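Local structure of purine-binding protein BAB2_0673 (Brucella melitensis biovar Abortus, 3S99) at residues K112-T117 with G256-D261; Q48-L53 with V61-L66. The protein binds adenine and probably other purines such as guanine, and may be part of an ABC-type uptake system for them. All coordinates share one frame; numbering follows the deposited sequence.

Contact 1 of 2, residues K112-T117 with G256-D261. With ADE (adenine), chain T.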
loop_
_atom_site.group_PDB
_atom_site.type_symbol
_atom_site.label_atom_id
_atom_site.label_comp_id
_atom_site.label_asym_id
_atom_site.label_seq_id
_atom_site.Cartn_x
_atom_site.Cartn_y
_atom_site.Cartn_z
ATOM N N LYS A 112 -16.590 -15.343 8.916
ATOM C CA LYS A 112 -15.740 -15.262 7.728
ATOM C C LYS A 112 -14.735 -14.153 7.976
ATOM O O LYS A 112 -15.125 -13.073 8.429
ATOM C CB LYS A 112 -16.557 -14.910 6.485
ATOM C CG LYS A 112 -17.751 -15.786 6.123
ATOM C CD LYS A 112 -17.501 -17.221 6.257
ATOM C CE LYS A 112 -18.591 -18.021 5.493
ATOM N NZ LYS A 112 -19.828 -18.165 6.269
ATOM N N PHE A 113 -13.469 -14.409 7.632
ATOM C CA PHE A 113 -12.348 -13.518 7.904
ATOM C C PHE A 113 -11.734 -13.071 6.581
ATOM O O PHE A 113 -11.651 -13.851 5.671
ATOM C CB PHE A 113 -11.307 -14.235 8.741
ATOM C CG PHE A 113 -11.777 -14.538 10.134
ATOM C CD1 PHE A 113 -11.582 -13.621 11.178
ATOM C CD2 PHE A 113 -12.460 -15.703 10.399
ATOM C CE1 PHE A 113 -12.021 -13.914 12.463
ATOM C CE2 PHE A 113 -12.892 -15.987 11.677
ATOM C CZ PHE A 113 -12.688 -15.076 12.703
ATOM N N GLU A 114 -11.330 -11.813 6.487
ATOM C CA GLU A 114 -10.742 -11.245 5.252
ATOM C C GLU A 114 -9.483 -10.521 5.710
ATOM O O GLU A 114 -9.574 -9.548 6.477
ATOM C CB GLU A 114 -11.686 -10.246 4.622
ATOM C CG GLU A 114 -12.948 -10.811 3.985
ATOM C CD GLU A 114 -12.726 -11.304 2.555
ATOM O OE1 GLU A 114 -11.720 -10.912 1.920
ATOM O OE2 GLU A 114 -13.574 -12.079 2.067
ATOM N N HIS A 115 -8.316 -11.038 5.343
ATOM C CA HIS A 115 -7.067 -10.470 5.765
ATOM C C HIS A 115 -6.401 -9.666 4.614
ATOM O O HIS A 115 -6.222 -10.165 3.490
ATOM C CB HIS A 115 -6.088 -11.538 6.234
ATOM C CG HIS A 115 -4.754 -10.960 6.564
ATOM N ND1 HIS A 115 -3.599 -11.282 5.872
ATOM C CD2 HIS A 115 -4.417 -9.978 7.435
ATOM C CE1 HIS A 115 -2.595 -10.562 6.355
ATOM N NE2 HIS A 115 -3.065 -9.761 7.299
ATOM N N ALA A 116 -5.999 -8.449 4.930
ATOM C CA ALA A 116 -5.409 -7.531 3.958
ATOM C C ALA A 116 -3.928 -7.803 3.734
ATOM O O ALA A 116 -3.141 -7.760 4.658
ATOM C CB ALA A 116 -5.615 -6.077 4.445
ATOM N N THR A 117 -3.572 -8.104 2.486
ATOM C CA THR A 117 -2.188 -8.189 1.994
ATOM C C THR A 117 -1.452 -9.456 2.374
ATOM O O THR A 117 -0.302 -9.607 2.000
ATOM C CB THR A 117 -1.288 -6.954 2.344
ATOM O OG1 THR A 117 -0.809 -7.042 3.695
ATOM C CG2 THR A 117 -2.053 -5.646 2.172
ATOM N N GLY A 256 -13.349 -0.123 -1.225
ATOM C CA GLY A 256 -14.809 -0.086 -1.043
ATOM C C GLY A 256 -15.604 -1.088 -1.860
ATOM O O GLY A 256 -16.426 -1.808 -1.312
ATOM N N PRO A 257 -15.370 -1.130 -3.177
ATOM C CA PRO A 257 -16.095 -2.112 -3.983
ATOM C C PRO A 257 -15.843 -3.543 -3.538
ATOM O O PRO A 257 -16.763 -4.348 -3.524
ATOM C CB PRO A 257 -15.575 -1.845 -5.406
ATOM C CG PRO A 257 -15.244 -0.304 -5.380
ATOM C CD PRO A 257 -14.635 -0.139 -3.999
ATOM N N TYR A 258 -14.620 -3.847 -3.116
ATOM C CA TYR A 258 -14.284 -5.180 -2.634
ATOM C C TYR A 258 -15.046 -5.492 -1.343
ATOM O O TYR A 258 -15.668 -6.558 -1.201
ATOM C CB TYR A 258 -12.754 -5.309 -2.418
ATOM C CG TYR A 258 -12.370 -6.699 -1.934
ATOM C CD1 TYR A 258 -12.397 -7.779 -2.812
ATOM C CD2 TYR A 258 -12.034 -6.940 -0.616
ATOM C CE1 TYR A 258 -12.102 -9.063 -2.400
ATOM C CE2 TYR A 258 -11.721 -8.251 -0.179
ATOM C CZ TYR A 258 -11.775 -9.303 -1.081
ATOM O OH TYR A 258 -11.472 -10.590 -0.726
ATOM N N TYR A 259 -15.052 -4.546 -0.414
ATOM C CA TYR A 259 -15.758 -4.745 0.858
ATOM C C TYR A 259 -17.259 -4.943 0.631
ATOM O O TYR A 259 -17.889 -5.773 1.253
ATOM C CB TYR A 259 -15.507 -3.559 1.797
ATOM C CG TYR A 259 -14.076 -3.480 2.337
ATOM C CD1 TYR A 259 -13.146 -4.500 2.092
ATOM C CD2 TYR A 259 -13.670 -2.407 3.117
ATOM C CE1 TYR A 259 -11.864 -4.439 2.589
ATOM C CE2 TYR A 259 -12.360 -2.346 3.640
ATOM C CZ TYR A 259 -11.481 -3.362 3.374
ATOM O OH TYR A 259 -10.217 -3.324 3.873
ATOM N N ILE A 260 -17.831 -4.167 -0.271
ATOM C CA ILE A 260 -19.248 -4.316 -0.584
ATOM C C ILE A 260 -19.500 -5.712 -1.186
ATOM O O ILE A 260 -20.413 -6.402 -0.757
ATOM C CB ILE A 260 -19.714 -3.181 -1.510
ATOM C CG1 ILE A 260 -19.744 -1.854 -0.728
ATOM C CG2 ILE A 260 -21.121 -3.500 -2.123
ATOM C CD1 ILE A 260 -19.673 -0.604 -1.575
ATOM N N ASP A 261 -18.683 -6.128 -2.153
ATOM C CA ASP A 261 -18.884 -7.434 -2.816
ATOM C C ASP A 261 -18.862 -8.600 -1.805
ATOM O O ASP A 261 -19.749 -9.436 -1.797
ATOM C CB ASP A 261 -17.835 -7.654 -3.916
ATOM C CG ASP A 261 -17.956 -9.033 -4.576
ATOM O OD1 ASP A 261 -18.974 -9.275 -5.235
ATOM O OD2 ASP A 261 -17.046 -9.881 -4.395
HETATM N N9 ADE T . -0.139 -4.012 5.881
HETATM C C8 ADE T . 0.272 -4.116 4.570
HETATM N N7 ADE T . 0.593 -2.980 4.000
HETATM C C5 ADE T . 0.363 -2.099 5.063
HETATM C C6 ADE T . 0.523 -0.741 5.103
HETATM N N6 ADE T . 0.927 -0.145 3.972
HETATM N N1 ADE T . 0.226 -0.090 6.275
HETATM C C2 ADE T . -0.187 -0.811 7.332
HETATM N N3 ADE T . -0.375 -2.128 7.413
HETATM C C4 ADE T . -0.074 -2.694 6.221
#

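Contact 2 of 2, residues Q48-L53 with V61-L66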
loop_
_atom_site.group_PDB
_atom_site.type_symbol
_atom_site.label_atom_id
_atom_site.label_comp_id
_atom_site.label_asym_id
_atom_site.label_seq_id
_atom_site.Cartn_x
_atom_site.Cartn_y
_atom_site.Cartn_z
ATOM N N GLN A 48 -12.698 4.831 5.265
ATOM C CA GLN A 48 -13.547 5.453 4.230
ATOM C C GLN A 48 -14.239 4.367 3.411
ATOM O O GLN A 48 -15.338 4.564 2.930
ATOM C CB GLN A 48 -12.750 6.399 3.317
ATOM C CG GLN A 48 -12.205 7.608 4.039
ATOM C CD GLN A 48 -13.295 8.594 4.362
ATOM O OE1 GLN A 48 -13.766 8.679 5.492
ATOM N NE2 GLN A 48 -13.712 9.329 3.365
ATOM N N ALA A 49 -13.591 3.226 3.253
ATOM C CA ALA A 49 -14.181 2.065 2.547
ATOM C C ALA A 49 -15.232 1.389 3.431
ATOM O O ALA A 49 -16.303 0.947 2.949
ATOM C CB ALA A 49 -13.070 1.088 2.124
ATOM N N ARG A 50 -15.005 1.362 4.741
ATOM C CA ARG A 50 -16.074 0.928 5.652
ATOM C C ARG A 50 -17.317 1.810 5.460
ATOM O O ARG A 50 -18.425 1.307 5.370
ATOM C CB ARG A 50 -15.634 0.990 7.098
ATOM C CG ARG A 50 -16.635 0.474 8.091
ATOM C CD ARG A 50 -16.195 0.731 9.559
ATOM N NE ARG A 50 -15.994 2.168 9.807
ATOM C CZ ARG A 50 -16.957 3.074 9.956
ATOM N NH1 ARG A 50 -18.244 2.736 9.938
ATOM N NH2 ARG A 50 -16.626 4.353 10.143
ATOM N N LYS A 51 -17.110 3.123 5.410
ATOM C CA LYS A 51 -18.212 4.068 5.197
ATOM C C LYS A 51 -18.936 3.882 3.865
ATOM O O LYS A 51 -20.151 4.035 3.804
ATOM C CB LYS A 51 -17.709 5.497 5.328
ATOM C CG LYS A 51 -17.344 5.869 6.760
ATOM C CD LYS A 51 -16.733 7.285 6.794
ATOM C CE LYS A 51 -16.595 7.822 8.203
ATOM N NZ LYS A 51 -15.842 9.101 8.140
ATOM N N GLU A 52 -18.191 3.538 2.816
ATOM C CA GLU A 52 -18.779 3.197 1.511
ATOM C C GLU A 52 -19.681 1.969 1.629
ATOM O O GLU A 52 -20.807 1.943 1.111
ATOM C CB GLU A 52 -17.697 2.993 0.461
ATOM C CG GLU A 52 -17.047 4.302 0.076
ATOM C CD GLU A 52 -15.818 4.188 -0.832
ATOM O OE1 GLU A 52 -15.483 3.111 -1.330
ATOM O OE2 GLU A 52 -15.186 5.232 -1.075
ATOM N N LEU A 53 -19.207 0.974 2.366
ATOM C CA LEU A 53 -20.026 -0.202 2.662
ATOM C C LEU A 53 -21.335 0.199 3.347
ATOM O O LEU A 53 -22.417 -0.246 2.937
ATOM C CB LEU A 53 -19.241 -1.172 3.550
ATOM C CG LEU A 53 -19.973 -2.366 4.135
ATOM C CD1 LEU A 53 -20.528 -3.249 2.996
ATOM C CD2 LEU A 53 -19.006 -3.141 5.092
ATOM N N VAL A 61 -26.481 -4.060 6.783
ATOM C CA VAL A 61 -25.179 -4.255 7.460
ATOM C C VAL A 61 -24.990 -3.264 8.621
ATOM O O VAL A 61 -25.524 -2.151 8.601
ATOM C CB VAL A 61 -24.028 -4.111 6.445
ATOM C CG1 VAL A 61 -22.670 -4.107 7.127
ATOM C CG2 VAL A 61 -24.089 -5.239 5.419
ATOM N N GLU A 62 -24.232 -3.700 9.622
ATOM C CA GLU A 62 -23.879 -2.916 10.782
ATOM C C GLU A 62 -22.367 -3.097 11.004
ATOM O O GLU A 62 -21.891 -4.241 11.080
ATOM C CB GLU A 62 -24.637 -3.490 11.961
ATOM C CG GLU A 62 -24.548 -2.733 13.244
ATOM C CD GLU A 62 -25.609 -3.212 14.229
ATOM O OE1 GLU A 62 -25.847 -4.437 14.299
ATOM O OE2 GLU A 62 -26.223 -2.371 14.912
ATOM N N THR A 63 -21.610 -1.999 11.087
ATOM C CA THR A 63 -20.170 -2.119 11.205
ATOM C C THR A 63 -19.651 -1.700 12.577
ATOM O O THR A 63 -20.245 -0.846 13.237
ATOM C CB THR A 63 -19.432 -1.337 10.112
ATOM O OG1 THR A 63 -19.534 0.064 10.359
ATOM C CG2 THR A 63 -19.981 -1.672 8.715
ATOM N N THR A 64 -18.533 -2.327 12.980
ATOM C CA THR A 64 -17.807 -1.998 14.217
ATOM C C THR A 64 -16.334 -2.003 13.911
ATOM O O THR A 64 -15.893 -2.804 13.101
ATOM C CB THR A 64 -17.994 -3.074 15.297
ATOM O OG1 THR A 64 -19.380 -3.259 15.539
ATOM C CG2 THR A 64 -17.313 -2.667 16.613
ATOM N N PHE A 65 -15.559 -1.127 14.539
ATOM C CA PHE A 65 -14.100 -1.241 14.446
ATOM C C PHE A 65 -13.317 -1.009 15.738
ATOM O O PHE A 65 -13.817 -0.425 16.701
ATOM C CB PHE A 65 -13.512 -0.379 13.309
ATOM C CG PHE A 65 -13.517 1.112 13.557
ATOM C CD1 PHE A 65 -12.402 1.738 14.119
ATOM C CD2 PHE A 65 -14.581 1.892 13.151
ATOM C CE1 PHE A 65 -12.370 3.090 14.313
ATOM C CE2 PHE A 65 -14.567 3.277 13.349
ATOM C CZ PHE A 65 -13.463 3.880 13.932
ATOM N N LEU A 66 -12.089 -1.503 15.724
ATOM C CA LEU A 66 -11.095 -1.217 16.769
ATOM C C LEU A 66 -9.891 -0.689 16.055
ATOM O O LEU A 66 -9.590 -1.142 14.956
ATOM C CB LEU A 66 -10.755 -2.484 17.548
ATOM C CG LEU A 66 -11.840 -3.004 18.496
ATOM C CD1 LEU A 66 -11.394 -4.304 19.172
ATOM C CD2 LEU A 66 -12.236 -1.984 19.557
#

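Contact 1 of 2, residues K112-T117 with G256-D261
Glu-114 on strand 112-116 faces Tyr-258 on helix 256-268 across a wide backbone gap, the nearest CA pair being Glu-114 and Tyr-259 at 9.3 Å. Two long side chains reach in from opposite directions to span it. Tyr-258 OH donates to Glu-114 OE1 over 2.7 Å, the one hydrogen bond between the two segments. The oxygen is met on its syn side, with the hydroxyl 22° out of the carboxylate plane. OE1 lies at the edge of the tyrosine ring, near its plane and 3.4 Å from Tyr-258 CE2, while carboxylate and ring are turned steeply against each other, their planes 72° apart. Tyr-258 sets its ring anti to the backbone N (chi1 -179°), which carries the phenol off the helix toward the sheet; the glutamate chain instead bends at chi2 to turn its carboxylate to the hydroxyl.

The other oxygen, Glu-114 OE2, forms a salt bridge with Arg-262 on the next part of the same helix and accepts a hydrogen bond from Trp-271. Tyr-259 sends its hydroxyl elsewhere, to His-46 and Tyr-128. Just past the end of the strand, Thr-117 belongs to the adenine pocket: its OG1 comes within 3.2 Å of adenine C8 and is hydrogen-bonded to Ala-116 O at 2.6 Å, a bond that ties the hydroxyl to the backbone beside the ligand.

With a phenol on one oxygen of the buried Glu-114 carboxylate and an arginine and an indole N-H on the other, bonds to both oxygens restrain its rotation. The donors and the positive charge of Arg-262 probably favour its ionised form, making it a polar tie between the parallel sheet and the helix packed on it.

Contact 2 of 2, residues Q48-L53 with V61-L66
Arg-50 and Leu-53 of helix 42-57 pack on Val-61, Thr-63 and Phe-65 of strand 61-66, within the beta-alpha-beta unit formed by strand 27-32, this helix and this strand. The short segments run nearly antiparallel, at 162°, with their axes 9.5 Å apart at closest approach, and alternate strand residues face the helix.

The buried end is apolar. Leu-53 CD2 lies 4.0 Å from Thr-63 CG2 and 4.3 Å from Val-61 CG1, the leucine and threonine side chains lying alongside each other and pointing opposite ways. Helix 256-268 covers this end, with Ile-260 and Ala-263 against Leu-53 and Leu-267 against Val-61.

Toward the other end of the strand the interface becomes polar and is partly open to solvent. Arg-50 leaves the helix with CG anti to the backbone N, stays extended through chi2, then bends at chi3, which turns the guanidinium across the strand, at a level between Thr-63 and Phe-65. Its aliphatic part rests beside the threonine, while the guanidinium lies at only 25° to the phenyl plane, with NE 3.6 Å from Phe-65 CD2. Phe-65 also meets the ring of Tyr-33. The charge of the arginine is paired through NE with Asp-47 on the preceding turn, and this salt bridge helps to fix the rotation of the guanidinium. From that position NH1 donates to Thr-63 OG1 at 3.0 Å with an N-H...O angle of 152°, the oxygen slightly tilted from the guanidinium plane.

Both segments of contact 2 precede those of contact 1 in the sequence; the centres of the two contacts lie 11 Å apart. Both reach the same parallel sheet, contact 2 at its outermost strand 61-66 and contact 1 at the inner strand 112-116, with strands 27-32 and 89-92 between them. Their helices, 42-57 and 256-268, pack side by side: Ala-49 CB is 3.7 Å from Tyr-259 CD2, and Leu-53 CA is 3.8 Å from Ile-260 CG1. A helix from much later in the chain is thus built into the layer over the N-terminal sheet. Trp-42 and Thr-117, at the ends of helix 42-57 and segment 112-117, connect this layered packing to the adenine pocket.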